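Side-chain contacts in DR2417 (Deinococcus radiodurans, PDB 4XWW), which probably degrades RNA from the 5' end as a metal-dependent exonuclease, possibly with endonuclease activity, and helps to mature rRNA: residues P220-I225 against A246-R251; D68-H73 against A98-V103; E385-I390 against I410-L415. All blocks are in the same frame, centred on the assembly; numbering follows the deposited sequence.

Contact 1 (P220-I225 against A246-R251). With nucleotides of chain C.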
loop_
_atom_site.group_PDB
_atom_site.type_symbol
_atom_site.label_atom_id
_atom_site.label_comp_id
_atom_site.label_asym_id
_atom_site.label_seq_id
_atom_site.Cartn_x
_atom_site.Cartn_y
_atom_site.Cartn_z
ATOM N N PRO A 220 -4.050 -23.704 3.186
ATOM C CA PRO A 220 -3.432 -24.637 4.139
ATOM C C PRO A 220 -4.207 -24.773 5.434
ATOM O O PRO A 220 -4.925 -23.851 5.810
ATOM C CB PRO A 220 -2.052 -24.002 4.418
ATOM C CG PRO A 220 -1.811 -23.096 3.264
ATOM C CD PRO A 220 -3.140 -22.596 2.823
ATOM N N SER A 221 -4.054 -25.920 6.086
ATOM C CA SER A 221 -4.702 -26.230 7.361
ATOM C C SER A 221 -4.022 -25.572 8.560
ATOM O O SER A 221 -2.780 -25.473 8.591
ATOM C CB SER A 221 -4.706 -27.742 7.566
ATOM O OG SER A 221 -5.227 -28.087 8.823
ATOM N N GLU A 222 -4.803 -25.185 9.571
ATOM C CA GLU A 222 -4.197 -24.699 10.811
ATOM C C GLU A 222 -3.332 -25.770 11.482
ATOM O O GLU A 222 -2.385 -25.443 12.207
ATOM C CB GLU A 222 -5.238 -24.184 11.789
ATOM C CG GLU A 222 -5.850 -22.852 11.384
ATOM C CD GLU A 222 -4.863 -21.686 11.395
ATOM O OE1 GLU A 222 -3.934 -21.678 12.234
ATOM O OE2 GLU A 222 -5.033 -20.762 10.570
ATOM N N ALA A 223 -3.604 -27.045 11.214
ATOM C CA ALA A 223 -2.783 -28.071 11.841
ATOM C C ALA A 223 -1.366 -28.045 11.253
ATOM O O ALA A 223 -0.394 -28.261 11.969
ATOM C CB ALA A 223 -3.427 -29.461 11.699
ATOM N N GLU A 224 -1.253 -27.749 9.960
ATOM C CA GLU A 224 0.054 -27.648 9.326
ATOM C C GLU A 224 0.805 -26.421 9.828
ATOM O O GLU A 224 1.998 -26.486 10.108
ATOM C CB GLU A 224 -0.070 -27.577 7.801
ATOM C CG GLU A 224 1.293 -27.616 7.128
ATOM C CD GLU A 224 1.307 -26.998 5.748
ATOM O OE1 GLU A 224 0.252 -26.989 5.081
ATOM O OE2 GLU A 224 2.386 -26.526 5.333
ATOM N N ILE A 225 0.104 -25.293 9.928
ATOM C CA ILE A 225 0.730 -24.078 10.460
ATOM C C ILE A 225 1.222 -24.322 11.895
ATOM O O ILE A 225 2.305 -23.890 12.248
ATOM C CB ILE A 225 -0.245 -22.873 10.449
ATOM C CG1 ILE A 225 -0.802 -22.634 9.040
ATOM C CG2 ILE A 225 0.438 -21.612 11.024
ATOM C CD1 ILE A 225 0.253 -22.526 7.933
ATOM N N ALA A 246 -5.680 -10.989 17.088
ATOM C CA ALA A 246 -6.050 -11.391 18.457
ATOM C C ALA A 246 -7.238 -12.355 18.475
ATOM O O ALA A 246 -7.416 -13.115 19.414
ATOM C CB ALA A 246 -6.367 -10.175 19.320
ATOM N N SER A 247 -8.020 -12.328 17.407
ATOM C CA SER A 247 -9.193 -13.187 17.307
ATOM C C SER A 247 -8.917 -14.548 16.663
ATOM O O SER A 247 -9.843 -15.347 16.470
ATOM C CB SER A 247 -10.289 -12.469 16.527
ATOM O OG SER A 247 -9.963 -12.352 15.155
ATOM N N GLN A 248 -7.655 -14.826 16.315
ATOM C CA GLN A 248 -7.342 -16.108 15.696
ATOM C C GLN A 248 -7.202 -17.125 16.806
ATOM O O GLN A 248 -6.100 -17.559 17.145
ATOM C CB GLN A 248 -6.061 -16.062 14.851
ATOM C CG GLN A 248 -6.250 -16.592 13.416
ATOM C CD GLN A 248 -6.712 -18.062 13.305
ATOM O OE1 GLN A 248 -7.059 -18.727 14.294
ATOM N NE2 GLN A 248 -6.727 -18.562 12.075
ATOM N N VAL A 249 -8.341 -17.497 17.376
ATOM C CA VAL A 249 -8.346 -18.356 18.545
ATOM C C VAL A 249 -7.731 -19.721 18.284
ATOM O O VAL A 249 -7.010 -20.219 19.141
ATOM C CB VAL A 249 -9.780 -18.549 19.093
ATOM C CG1 VAL A 249 -9.733 -19.386 20.353
ATOM C CG2 VAL A 249 -10.423 -17.179 19.380
ATOM N N TYR A 250 -8.007 -20.337 17.131
ATOM C CA TYR A 250 -7.369 -21.635 16.858
ATOM C C TYR A 250 -5.840 -21.535 16.840
ATOM O O TYR A 250 -5.147 -22.330 17.479
ATOM C CB TYR A 250 -7.818 -22.221 15.524
ATOM C CG TYR A 250 -9.300 -22.435 15.393
ATOM C CD1 TYR A 250 -10.066 -22.926 16.456
ATOM C CD2 TYR A 250 -9.938 -22.154 14.198
ATOM C CE1 TYR A 250 -11.456 -23.118 16.308
ATOM C CE2 TYR A 250 -11.291 -22.349 14.042
ATOM C CZ TYR A 250 -12.044 -22.827 15.087
ATOM O OH TYR A 250 -13.393 -22.992 14.880
ATOM N N ARG A 251 -5.336 -20.591 16.052
ATOM C CA ARG A 251 -3.897 -20.297 15.971
ATOM C C ARG A 251 -3.280 -20.091 17.357
ATOM O O ARG A 251 -2.254 -20.703 17.702
ATOM C CB ARG A 251 -3.683 -19.056 15.103
ATOM C CG ARG A 251 -2.206 -18.662 14.812
ATOM C CD ARG A 251 -1.589 -19.445 13.645
ATOM N NE ARG A 251 -2.421 -19.433 12.447
ATOM C CZ ARG A 251 -2.453 -18.465 11.533
ATOM N NH1 ARG A 251 -1.648 -17.390 11.638
ATOM N NH2 ARG A 251 -3.277 -18.598 10.489
ATOM P P U C 5 -6.315 -6.955 16.297
ATOM O OP1 U C 5 -5.580 -7.009 15.015
ATOM O OP2 U C 5 -6.078 -7.995 17.319
ATOM O "O5'" U C 5 -6.040 -5.541 16.970
ATOM C "C5'" U C 5 -4.709 -5.200 17.386
ATOM C "C4'" U C 5 -4.486 -3.711 17.298
ATOM O "O4'" U C 5 -5.520 -3.086 16.492
ATOM C "C3'" U C 5 -4.565 -2.956 18.613
ATOM O "O3'" U C 5 -3.390 -3.109 19.395
ATOM C "C2'" U C 5 -4.792 -1.534 18.125
ATOM O "O2'" U C 5 -3.619 -0.930 17.626
ATOM C "C1'" U C 5 -5.777 -1.778 16.982
ATOM N N1 U C 5 -7.175 -1.705 17.429
ATOM C C2 U C 5 -7.745 -0.451 17.526
ATOM O O2 U C 5 -7.147 0.571 17.238
ATOM N N3 U C 5 -9.044 -0.442 17.963
ATOM C C4 U C 5 -9.816 -1.527 18.316
ATOM O O4 U C 5 -10.976 -1.351 18.691
ATOM C C5 U C 5 -9.152 -2.790 18.199
ATOM C C6 U C 5 -7.882 -2.833 17.777
ATOM P P U C 4 -11.168 -9.192 13.856
ATOM O OP1 U C 4 -10.809 -10.393 14.642
ATOM O OP2 U C 4 -12.540 -9.044 13.321
ATOM O "O5'" U C 4 -10.804 -7.941 14.772
ATOM C "C5'" U C 4 -10.677 -6.622 14.223
ATOM C "C4'" U C 4 -9.221 -6.273 14.027
ATOM O "O4'" U C 4 -9.132 -5.164 13.090
ATOM C "C3'" U C 4 -8.470 -5.819 15.278
ATOM O "O3'" U C 4 -7.883 -6.921 15.971
ATOM C "C2'" U C 4 -7.503 -4.783 14.715
ATOM O "O2'" U C 4 -6.394 -5.331 14.036
ATOM C "C1'" U C 4 -8.387 -4.112 13.670
ATOM N N1 U C 4 -9.332 -3.143 14.241
ATOM C C2 U C 4 -9.022 -1.802 14.129
ATOM O O2 U C 4 -8.012 -1.400 13.580
ATOM N N3 U C 4 -9.944 -0.950 14.683
ATOM C C4 U C 4 -11.116 -1.289 15.324
ATOM O O4 U C 4 -11.842 -0.401 15.771
ATOM C C5 U C 4 -11.364 -2.696 15.401
ATOM C C6 U C 4 -10.485 -3.554 14.869
#

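Contact 2 (D68-H73 against A98-V103)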
loop_
_atom_site.group_PDB
_atom_site.type_symbol
_atom_site.label_atom_id
_atom_site.label_comp_id
_atom_site.label_asym_id
_atom_site.label_seq_id
_atom_site.Cartn_x
_atom_site.Cartn_y
_atom_site.Cartn_z
ATOM N N ASP A 68 -30.505 3.534 5.434
ATOM C CA ASP A 68 -31.730 4.190 4.963
ATOM C C ASP A 68 -32.844 3.185 4.702
ATOM O O ASP A 68 -33.996 3.405 5.087
ATOM C CB ASP A 68 -31.483 4.978 3.675
ATOM C CG ASP A 68 -30.374 5.997 3.808
ATOM O OD1 ASP A 68 -29.325 5.665 4.396
ATOM O OD2 ASP A 68 -30.548 7.132 3.313
ATOM N N TYR A 69 -32.499 2.083 4.040
ATOM C CA TYR A 69 -33.506 1.082 3.693
ATOM C C TYR A 69 -34.168 0.487 4.934
ATOM O O TYR A 69 -35.392 0.357 4.983
ATOM C CB TYR A 69 -32.896 -0.036 2.845
ATOM C CG TYR A 69 -33.916 -1.073 2.416
ATOM C CD1 TYR A 69 -34.684 -0.896 1.273
ATOM C CD2 TYR A 69 -34.115 -2.223 3.165
ATOM C CE1 TYR A 69 -35.625 -1.844 0.891
ATOM C CE2 TYR A 69 -35.026 -3.167 2.790
ATOM C CZ TYR A 69 -35.781 -2.983 1.654
ATOM O OH TYR A 69 -36.712 -3.941 1.303
ATOM N N LEU A 70 -33.360 0.124 5.927
ATOM C CA LEU A 70 -33.876 -0.487 7.155
ATOM C C LEU A 70 -34.725 0.479 7.959
ATOM O O LEU A 70 -35.705 0.078 8.588
ATOM C CB LEU A 70 -32.721 -1.017 8.017
ATOM C CG LEU A 70 -31.892 -2.114 7.347
ATOM C CD1 LEU A 70 -30.786 -2.632 8.260
ATOM C CD2 LEU A 70 -32.812 -3.235 6.949
ATOM N N LEU A 71 -34.356 1.757 7.939
ATOM C CA LEU A 71 -35.150 2.780 8.610
ATOM C C LEU A 71 -36.517 2.912 7.968
ATOM O O LEU A 71 -37.519 3.050 8.661
ATOM C CB LEU A 71 -34.423 4.125 8.585
ATOM C CG LEU A 71 -33.110 4.126 9.366
ATOM C CD1 LEU A 71 -32.284 5.354 9.023
ATOM C CD2 LEU A 71 -33.402 4.080 10.862
ATOM N N GLU A 72 -36.558 2.872 6.643
ATOM C CA GLU A 72 -37.820 3.014 5.939
ATOM C C GLU A 72 -38.756 1.860 6.269
ATOM O O GLU A 72 -39.970 2.033 6.346
ATOM C CB GLU A 72 -37.599 3.089 4.425
ATOM C CG GLU A 72 -38.898 3.043 3.635
ATOM C CD GLU A 72 -38.701 3.225 2.146
ATOM O OE1 GLU A 72 -37.630 3.729 1.746
ATOM O OE2 GLU A 72 -39.623 2.870 1.378
ATOM N N HIS A 73 -38.178 0.681 6.471
ATOM C CA HIS A 73 -38.958 -0.540 6.628
ATOM C C HIS A 73 -38.785 -1.190 7.997
ATOM O O HIS A 73 -38.922 -2.410 8.132
ATOM C CB HIS A 73 -38.576 -1.535 5.534
ATOM C CG HIS A 73 -38.779 -1.015 4.150
ATOM N ND1 HIS A 73 -39.995 -1.058 3.503
ATOM C CD2 HIS A 73 -37.909 -0.443 3.276
ATOM C CE1 HIS A 73 -39.870 -0.537 2.294
ATOM N NE2 HIS A 73 -38.610 -0.157 2.137
ATOM N N ALA A 98 -28.751 0.951 17.495
ATOM C CA ALA A 98 -29.198 2.143 18.224
ATOM C C ALA A 98 -30.313 2.884 17.489
ATOM O O ALA A 98 -31.097 3.610 18.107
ATOM C CB ALA A 98 -28.027 3.084 18.482
ATOM N N ARG A 99 -30.399 2.684 16.178
ATOM C CA ARG A 99 -31.356 3.428 15.365
ATOM C C ARG A 99 -32.592 2.612 14.965
ATOM O O ARG A 99 -33.480 3.124 14.285
ATOM C CB ARG A 99 -30.656 3.962 14.114
ATOM C CG ARG A 99 -29.449 4.843 14.419
ATOM C CD ARG A 99 -29.098 5.719 13.229
ATOM N NE ARG A 99 -30.221 6.583 12.866
ATOM C CZ ARG A 99 -30.285 7.310 11.755
ATOM N NH1 ARG A 99 -29.288 7.282 10.880
ATOM N NH2 ARG A 99 -31.354 8.059 11.516
ATOM N N LEU A 100 -32.660 1.354 15.398
ATOM C CA LEU A 100 -33.756 0.461 15.005
ATOM C C LEU A 100 -34.489 -0.172 16.196
ATOM O O LEU A 100 -33.985 -0.180 17.315
ATOM C CB LEU A 100 -33.204 -0.634 14.077
ATOM C CG LEU A 100 -32.719 -0.164 12.695
ATOM C CD1 LEU A 100 -31.971 -1.284 11.981
ATOM C CD2 LEU A 100 -33.874 0.341 11.831
ATOM N N PRO A 101 -35.705 -0.702 15.957
ATOM C CA PRO A 101 -36.436 -1.410 17.013
ATOM C C PRO A 101 -35.664 -2.600 17.581
ATOM O O PRO A 101 -34.856 -3.202 16.870
ATOM C CB PRO A 101 -37.691 -1.915 16.291
ATOM C CG PRO A 101 -37.901 -0.935 15.199
ATOM C CD PRO A 101 -36.520 -0.587 14.733
ATOM N N ARG A 102 -35.896 -2.928 18.846
ATOM C CA ARG A 102 -35.310 -4.140 19.410
ATOM C C ARG A 102 -35.997 -5.357 18.788
ATOM O O ARG A 102 -37.210 -5.506 18.873
ATOM C CB ARG A 102 -35.443 -4.154 20.926
ATOM C CG ARG A 102 -34.676 -3.036 21.617
ATOM C CD ARG A 102 -33.217 -3.013 21.185
ATOM N NE ARG A 102 -32.421 -2.113 22.007
ATOM C CZ ARG A 102 -32.117 -0.867 21.667
ATOM N NH1 ARG A 102 -32.540 -0.369 20.511
ATOM N NH2 ARG A 102 -31.383 -0.122 22.484
ATOM N N VAL A 103 -35.203 -6.202 18.142
ATOM C CA VAL A 103 -35.686 -7.403 17.465
ATOM C C VAL A 103 -34.809 -8.578 17.890
ATOM O O VAL A 103 -33.697 -8.379 18.392
ATOM C CB VAL A 103 -35.656 -7.243 15.910
ATOM C CG1 VAL A 103 -36.533 -6.074 15.473
ATOM C CG2 VAL A 103 -34.202 -7.069 15.391
#

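Contact 3 (E385-I390 against I410-L415)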
loop_
_atom_site.group_PDB
_atom_site.type_symbol
_atom_site.label_atom_id
_atom_site.label_comp_id
_atom_site.label_asym_id
_atom_site.label_seq_id
_atom_site.Cartn_x
_atom_site.Cartn_y
_atom_site.Cartn_z
ATOM N N GLU A 385 -10.136 -24.596 -4.924
ATOM C CA GLU A 385 -10.570 -25.990 -4.767
ATOM C C GLU A 385 -11.726 -26.082 -3.773
ATOM O O GLU A 385 -12.702 -26.827 -3.992
ATOM C CB GLU A 385 -9.403 -26.877 -4.313
ATOM C CG GLU A 385 -8.510 -27.307 -5.450
ATOM C CD GLU A 385 -7.366 -28.182 -4.984
ATOM O OE1 GLU A 385 -7.466 -28.759 -3.873
ATOM O OE2 GLU A 385 -6.367 -28.279 -5.727
ATOM N N GLU A 386 -11.626 -25.305 -2.697
ATOM C CA GLU A 386 -12.660 -25.333 -1.675
ATOM C C GLU A 386 -13.937 -24.674 -2.171
ATOM O O GLU A 386 -15.033 -25.193 -1.949
ATOM C CB GLU A 386 -12.161 -24.669 -0.404
ATOM C CG GLU A 386 -10.948 -25.368 0.182
ATOM C CD GLU A 386 -10.044 -24.389 0.891
ATOM O OE1 GLU A 386 -9.172 -23.802 0.208
ATOM O OE2 GLU A 386 -10.234 -24.178 2.113
ATOM N N LEU A 387 -13.801 -23.560 -2.875
ATOM C CA LEU A 387 -14.977 -22.920 -3.473
ATOM C C LEU A 387 -15.671 -23.868 -4.458
ATOM O O LEU A 387 -16.906 -23.942 -4.498
ATOM C CB LEU A 387 -14.576 -21.602 -4.175
ATOM C CG LEU A 387 -13.930 -20.553 -3.264
ATOM C CD1 LEU A 387 -13.505 -19.311 -4.072
ATOM C CD2 LEU A 387 -14.917 -20.209 -2.136
ATOM N N ALA A 388 -14.882 -24.585 -5.260
ATOM C CA ALA A 388 -15.442 -25.569 -6.199
ATOM C C ALA A 388 -16.186 -26.696 -5.476
ATOM O O ALA A 388 -17.239 -27.167 -5.924
ATOM C CB ALA A 388 -14.346 -26.145 -7.064
ATOM N N THR A 389 -15.641 -27.128 -4.349
ATOM C CA THR A 389 -16.266 -28.181 -3.575
ATOM C C THR A 389 -17.685 -27.767 -3.166
ATOM O O THR A 389 -18.647 -28.529 -3.325
ATOM C CB THR A 389 -15.435 -28.524 -2.330
ATOM O OG1 THR A 389 -14.282 -29.272 -2.730
ATOM C CG2 THR A 389 -16.251 -29.373 -1.345
ATOM N N ILE A 390 -17.823 -26.536 -2.688
ATOM C CA ILE A 390 -19.136 -26.035 -2.305
ATOM C C ILE A 390 -20.092 -25.924 -3.498
ATOM O O ILE A 390 -21.261 -26.345 -3.422
ATOM C CB ILE A 390 -19.023 -24.679 -1.612
ATOM C CG1 ILE A 390 -18.140 -24.811 -0.357
ATOM C CG2 ILE A 390 -20.450 -24.123 -1.304
ATOM C CD1 ILE A 390 -18.611 -25.905 0.610
ATOM N N ILE A 410 -16.012 -11.820 -9.788
ATOM C CA ILE A 410 -16.067 -12.216 -11.193
ATOM C C ILE A 410 -15.238 -13.481 -11.396
ATOM O O ILE A 410 -15.627 -14.391 -12.138
ATOM C CB ILE A 410 -15.603 -11.059 -12.101
ATOM C CG1 ILE A 410 -16.667 -9.959 -12.081
ATOM C CG2 ILE A 410 -15.351 -11.550 -13.515
ATOM C CD1 ILE A 410 -16.260 -8.679 -12.788
ATOM N N ASN A 411 -14.122 -13.576 -10.687
ATOM C CA ASN A 411 -13.333 -14.795 -10.758
ATOM C C ASN A 411 -14.019 -15.993 -10.116
ATOM O O ASN A 411 -13.836 -17.114 -10.566
ATOM C CB ASN A 411 -11.952 -14.567 -10.158
ATOM C CG ASN A 411 -11.017 -13.990 -11.168
ATOM O OD1 ASN A 411 -10.592 -14.690 -12.084
ATOM N ND2 ASN A 411 -10.743 -12.696 -11.063
ATOM N N HIS A 412 -14.836 -15.755 -9.090
ATOM C CA HIS A 412 -15.623 -16.822 -8.474
ATOM C C HIS A 412 -16.668 -17.318 -9.486
ATOM O O HIS A 412 -16.918 -18.518 -9.622
ATOM C CB HIS A 412 -16.289 -16.298 -7.196
ATOM C CG HIS A 412 -16.695 -17.362 -6.216
ATOM N ND1 HIS A 412 -17.159 -17.051 -4.952
ATOM C CD2 HIS A 412 -16.740 -18.714 -6.312
ATOM C CE1 HIS A 412 -17.462 -18.168 -4.308
ATOM N NE2 HIS A 412 -17.222 -19.190 -5.108
ATOM N N ALA A 413 -17.265 -16.372 -10.210
ATOM C CA ALA A 413 -18.257 -16.700 -11.229
ATOM C C ALA A 413 -17.622 -17.545 -12.336
ATOM O O ALA A 413 -18.206 -18.518 -12.806
ATOM C CB ALA A 413 -18.873 -15.414 -11.803
ATOM N N LYS A 414 -16.418 -17.166 -12.751
ATOM C CA LYS A 414 -15.708 -17.903 -13.798
ATOM C C LYS A 414 -15.340 -19.316 -13.359
ATOM O O LYS A 414 -15.446 -20.261 -14.145
ATOM C CB LYS A 414 -14.437 -17.155 -14.205
ATOM C CG LYS A 414 -14.699 -15.867 -14.989
ATOM C CD LYS A 414 -13.386 -15.231 -15.445
ATOM C CE LYS A 414 -13.605 -13.830 -15.999
ATOM N NZ LYS A 414 -14.530 -13.825 -17.161
ATOM N N LEU A 415 -14.921 -19.450 -12.104
ATOM C CA LEU A 415 -14.650 -20.769 -11.531
ATOM C C LEU A 415 -15.895 -21.667 -11.641
ATOM O O LEU A 415 -15.815 -22.836 -12.015
ATOM C CB LEU A 415 -14.223 -20.645 -10.067
ATOM C CG LEU A 415 -13.956 -21.961 -9.342
ATOM C CD1 LEU A 415 -12.789 -22.705 -9.975
ATOM C CD2 LEU A 415 -13.674 -21.695 -7.861
HETATM O O HOH W 1 -18.341 -21.395 -3.707
#

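Contact 1 (P220-I225 against A246-R251)
Glu-222 meets Arg-251 in a side-on, two-pronged salt bridge at the base of the beta-CASP domain, where the first turns of helix 222-234 and helix 249-261 come together. This is the tight part. OE1 takes the N-H of NE at 2.7 Å between Glu-222 OE1 and Arg-251 NE, while Glu-222 OE2 takes Arg-251 NH2 at 2.8 Å. Both oxygens use their syn lone pairs and both bonds are nearly straight, with carboxylate and guanidinium planes only 11° apart, so the two bonds hold the carboxylate and guanidinium edge to edge in nearly one plane. Bends at chi2 (83°) and chi3 fold the arginine chain back to offer NE and NH2 together. Its remaining nitrogen, NH1, is bonded to Ser-343 and to His-377, a predicted substrate-binding residue, so the bridge probably helps to steady the arginine beside His-377.

The looser side is apolar and more distant: Ile-225 CG2 lies over one guanidinium face, 3.9 Å from Arg-251 NE. Away from the bridge, the loop leading into helix 249-261 turns to the RNA, and Ala-246 N donates to OP2 of U5 of chain C at 3.0 Å. Between phosphate and bridge sits Gln-248, the N-cap of that helix: its OE1 accepts from Arg-251 N at 3.1 Å, with the donor 52° out of the carbonyl plane.

Contact 2 (D68-H73 against A98-V103)
Leu-71 and Leu-100 bring their CD2 methyls to 3.9 Å (Leu-71 CD2 to Leu-100 CD2), the side chains crossing at about a right angle. Leu-70 adds a second apolar pair, its CB 4.0 Å from Leu-100 CD1. Leu-100 thus spreads its two branches, CD1 against Leu-70 and CD2 against Leu-71. With CG anti to its carbonyl carbon (chi1 -68°), it reaches the helix although its CB starts off to one side. On the sheet side, Leu-70 and Leu-100 both touch Trp-80 of strand 77-82, which places helix 68-72 and the loop before strand 104-107 on one face of the large mixed sheet of the metallo-beta-lactamase fold.

Methyls also lie against backbone carbonyls: Leu-71 CD2 is 3.6 Å from Arg-99 O, and Leu-100 CD2 is 3.7 Å from Leu-70 O.

A third kind of contact involves a charged group. Leu-71 CD1 sits over one face of the Arg-99 guanidinium, 3.8 Å from Arg-99 NH2, offset toward the rim. Asp-68 carries the opposite charge but is paired with Arg-66, and its OD1 stays 6.7 Å from Arg-99 NH1.

No hydrogen bond or salt bridge spans the two segments, so helix and loop are held across this contact by non-directional packing of leucine branches, with the Arg-99 guanidinium against Leu-71 CD1.

Contact 3 (E385-I390 against I410-L415)
His-412 NE2 and the backbone O of Leu-387 share one water: it lies 2.8 Å from His-412 NE2, in the ring plane at the edge, and donates to Leu-387 O at 3.0 Å. The other ring nitrogen, ND1, is hydrogen-bonded to Ser-210 OG. With a polar partner at each nitrogen, the imidazole's rotation is fixed, and one face is turned to Leu-387.

Leu-387 uses that face. Its CD1 stands 4.0 Å from the His-412 ring centroid, 15° off the normal, a CH-pi contact, while its CB comes within 3.7 Å of His-412 NE2. Phe-399 meets the same histidine edge-to-face. The ring reaches across because CG is anti to the backbone N of His-412 (chi1 -159°), carrying it toward the neighbouring helix.

The helices cross at -59°, their short axes 10.6 Å apart at closest approach. Helix 406-417 is the connection of a beta-alpha-beta unit between the parallel neighbours 398-402 and 425-426, in the second sheet of the metallo-beta-lactamase sandwich. Leu-387 and His-412 both pack on Ser-208 of strand 205-209, which adjoins 398-402 and ends at Asp-209, a predicted proton donor; the side chains of Leu-387 and Asp-209 are about 5 Å apart.

Three residues on from His-412, Leu-415 supplies the second apolar touch. Its CD2 lies 3.8 Å from Leu-387 CB and 4.1 Å from Ala-388 N, so the methyl covers the start of the next peptide as well as the leucine's base. On another side of helix 406-417, Asn-411 ND2 is hydrogen-bonded to Tyr-362 OH of the second subunit.

Overall arrangement
From the N terminus, contact 2 comes first: it closes a loop of 24 residues that carries strand 77-82 and the zinc ligands His-84, His-86, Asp-88 and His-89. Contact 1 then closes a loop of 20 residues holding strand 240-243, and ties the starts of helices 222-234 and 249-261 at the beta-CASP domain. Contact 3 closes last, around strand 398-402 and the zinc ligand His-403. The three loops run in series; none nests within or crosses another. Contact 2 ties a helix and a loop on the first large sheet, contact 3 two helices beside the second. Contacts 1 and 3 approach to about 6 Å between nearest atoms, whereas the nearest atoms of contact 2 are about 23 Å from contact 1 and about 24 Å from contact 3.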